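Local coordinates for protein carboxylesterase (Uncultured bacterium, PDB 5GMX) that hydrolyses carboxylic esters as a family VIII carboxylesterase and also acts on oxyimino cephalosporins, at residues D28-G33 and G372-V377. Numbering follows the deposited sequence.
Sequences DGKEVG and GDPRGV
E31 and R375 approach from opposite directions and meet in a salt bridge. R375 NH1 lies 2.9 Å from E31 OE1, which sits at the guanidinium edge. The two flat groups are turned 52° apart, and the hydrogen bond is bent and weak (128° at the hydrogen). E31 bends at chi2 (-79°), and its other oxygen, OE2, lies 3.5 Å from R375 CD. The carboxylate thus lies along the arginine chain as well as at its end. NH1 also donates to Q365 O.

The far edge of the guanidinium belongs to D373. R375 grips D373 side-on: NE bonds to OD1 nearly straight, and R375 NH2 to D373 OD2 at 2.9 Å, so E31, R375 and D373 form a salt-bridge network. Both oxygens are approached from above the carboxylate plane, while both lie close to the guanidinium plane. D373 is at the N-cap of helix 374-385, and its OD1 also accepts a capping bond from R375 N at 2.9 Å, through its anti lone pair. The contact joins the loop between helix 16-27 and strand 33-40 to the start of this C-terminal helix, in the beta-lactamase-like fold. Both helices pack on the antiparallel sheet, and R375 touches Y361 and M363 of its strand 357-363.

K30 runs extended beyond CG and crosses P374 at about a right angle. Its NZ comes within 3.6 Å of P374 CB.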
ATOM      1  N   ASP A  28     -25.994   4.497  -5.543  1.00 49.04           N
ATOM      2  CA  ASP A  28     -25.989   5.826  -4.939  1.00 42.74           C
ATOM      3  C   ASP A  28     -25.148   6.821  -5.734  1.00 46.13           C
ATOM      4  O   ASP A  28     -24.926   7.948  -5.291  1.00 58.31           O
ATOM      5  CB  ASP A  28     -25.473   5.742  -3.500  1.00 50.05           C
ATOM      6  CG  ASP A  28     -26.218   4.702  -2.671  1.00 58.24           C
ATOM      7  OD1 ASP A  28     -26.924   3.857  -3.268  1.00 57.83           O
ATOM      8  OD2 ASP A  28     -26.095   4.726  -1.424  1.00 58.76           O
ATOM      9  N   GLY A  29     -24.680   6.399  -6.907  1.00 41.16           N
ATOM     10  CA  GLY A  29     -23.886   7.254  -7.773  1.00 40.40           C
ATOM     11  C   GLY A  29     -22.476   7.545  -7.278  1.00 45.23           C
ATOM     12  O   GLY A  29     -21.784   8.392  -7.841  1.00 45.64           O
ATOM     13  N   LYS A  30     -22.043   6.842  -6.233  1.00 39.45           N
ATOM     14  CA  LYS A  30     -20.731   7.078  -5.628  1.00 45.63           C
ATOM     15  C   LYS A  30     -19.550   6.406  -6.343  1.00 41.59           C
ATOM     16  O   LYS A  30     -18.402   6.548  -5.912  1.00 34.96           O
ATOM     17  CB  LYS A  30     -20.733   6.630  -4.163  1.00 45.92           C
ATOM     18  CG  LYS A  30     -21.528   7.524  -3.225  1.00 56.78           C
ATOM     19  CD  LYS A  30     -21.246   7.150  -1.776  1.00 64.83           C
ATOM     20  CE  LYS A  30     -21.669   8.252  -0.813  1.00 69.36           C
ATOM     21  NZ  LYS A  30     -21.139   8.018   0.568  1.00 62.85           N
ATOM     22  N   GLU A  31     -19.816   5.699  -7.435  1.00 33.77           N
ATOM     23  CA  GLU A  31     -18.762   4.947  -8.108  1.00 30.52           C
ATOM     24  C   GLU A  31     -18.807   5.186  -9.607  1.00 28.73           C
ATOM     25  O   GLU A  31     -19.858   5.484 -10.171  1.00 30.88           O
ATOM     26  CB  GLU A  31     -18.917   3.441  -7.845  1.00 30.57           C
ATOM     27  CG  GLU A  31     -18.637   2.953  -6.417  1.00 34.09           C
ATOM     28  CD  GLU A  31     -17.163   2.797  -6.073  1.00 34.26           C
ATOM     29  OE1 GLU A  31     -16.305   3.483  -6.679  1.00 33.86           O
ATOM     30  OE2 GLU A  31     -16.867   1.963  -5.185  1.00 33.71           O
ATOM     31  N   VAL A  32     -17.663   5.048 -10.259  1.00 22.99           N
ATOM     32  CA  VAL A  32     -17.657   4.930 -11.706  1.00 24.69           C
ATOM     33  C   VAL A  32     -17.293   3.487 -12.031  1.00 23.49           C
ATOM     34  O   VAL A  32     -18.112   2.741 -12.572  1.00 24.54           O
ATOM     35  CB  VAL A  32     -16.692   5.903 -12.368  1.00 23.36           C
ATOM     36  CG1 VAL A  32     -16.632   5.630 -13.865  1.00 24.85           C
ATOM     37  CG2 VAL A  32     -17.147   7.323 -12.103  1.00 22.81           C
ATOM     38  N   GLY A  33     -16.080   3.092 -11.657  1.00 21.01           N
ATOM     39  CA  GLY A  33     -15.654   1.707 -11.757  1.00 18.34           C
ATOM     40  C   GLY A  33     -14.989   1.251 -10.471  1.00 17.77           C
ATOM     41  O   GLY A  33     -14.356   2.051  -9.781  1.00 16.89           O
ATOM     42  N   GLY A 372     -10.485   5.649   5.316  1.00 44.21           N
ATOM     43  CA  GLY A 372     -11.824   5.651   5.896  1.00 34.59           C
ATOM     44  C   GLY A 372     -12.966   6.134   5.015  1.00 34.58           C
ATOM     45  O   GLY A 372     -13.901   6.760   5.508  1.00 39.78           O
ATOM     46  N   ASP A 373     -12.897   5.846   3.717  1.00 39.58           N
ATOM     47  CA  ASP A 373     -13.994   6.140   2.784  1.00 41.13           C
ATOM     48  C   ASP A 373     -15.283   5.379   3.148  1.00 34.61           C
ATOM     49  O   ASP A 373     -15.218   4.199   3.502  1.00 31.59           O
ATOM     50  CB  ASP A 373     -13.569   5.794   1.351  1.00 36.85           C
ATOM     51  CG  ASP A 373     -14.506   6.369   0.293  1.00 40.27           C
ATOM     52  OD1 ASP A 373     -15.673   5.924   0.207  1.00 41.80           O
ATOM     53  OD2 ASP A 373     -14.066   7.254  -0.472  1.00 36.67           O
ATOM     54  N   PRO A 374     -16.451   6.058   3.063  1.00 33.87           N
ATOM     55  CA  PRO A 374     -17.795   5.494   3.289  1.00 31.33           C
ATOM     56  C   PRO A 374     -18.074   4.190   2.527  1.00 31.50           C
ATOM     57  O   PRO A 374     -18.685   3.266   3.083  1.00 32.08           O
ATOM     58  CB  PRO A 374     -18.725   6.603   2.785  1.00 29.33           C
ATOM     59  CG  PRO A 374     -17.959   7.845   2.993  1.00 31.93           C
ATOM     60  CD  PRO A 374     -16.506   7.511   2.812  1.00 32.73           C
ATOM     61  N   ARG A 375     -17.653   4.134   1.266  1.00 26.23           N
ATOM     62  CA  ARG A 375     -17.780   2.925   0.455  1.00 28.05           C
ATOM     63  C   ARG A 375     -17.124   1.735   1.162  1.00 27.06           C
ATOM     64  O   ARG A 375     -17.700   0.631   1.263  1.00 24.68           O
ATOM     65  CB  ARG A 375     -17.157   3.156  -0.921  1.00 28.09           C
ATOM     66  CG  ARG A 375     -17.838   4.276  -1.702  1.00 29.57           C
ATOM     67  CD  ARG A 375     -17.084   4.632  -2.973  1.00 32.47           C
ATOM     68  NE  ARG A 375     -15.891   5.433  -2.710  1.00 30.13           N
ATOM     69  CZ  ARG A 375     -15.093   5.916  -3.660  1.00 28.57           C
ATOM     70  NH1 ARG A 375     -15.361   5.667  -4.940  1.00 24.67           N
ATOM     71  NH2 ARG A 375     -14.028   6.644  -3.330  1.00 24.26           N
ATOM     72  N   GLY A 376     -15.917   1.986   1.666  1.00 27.81           N
ATOM     73  CA  GLY A 376     -15.164   1.000   2.415  1.00 24.10           C
ATOM     74  C   GLY A 376     -15.817   0.634   3.728  1.00 23.04           C
ATOM     75  O   GLY A 376     -15.843  -0.535   4.098  1.00 25.25           O
ATOM     76  N   VAL A 377     -16.337   1.632   4.437  1.00 25.20           N
ATOM     77  CA  VAL A 377     -17.032   1.392   5.697  1.00 23.47           C
ATOM     78  C   VAL A 377     -18.196   0.427   5.494  1.00 25.37           C
ATOM     79  O   VAL A 377     -18.371  -0.526   6.261  1.00 21.80           O
ATOM     80  CB  VAL A 377     -17.557   2.697   6.312  1.00 27.57           C
ATOM     81  CG1 VAL A 377     -18.375   2.404   7.556  1.00 21.61           C
ATOM     82  CG2 VAL A 377     -16.395   3.639   6.627  1.00 24.24           C
TER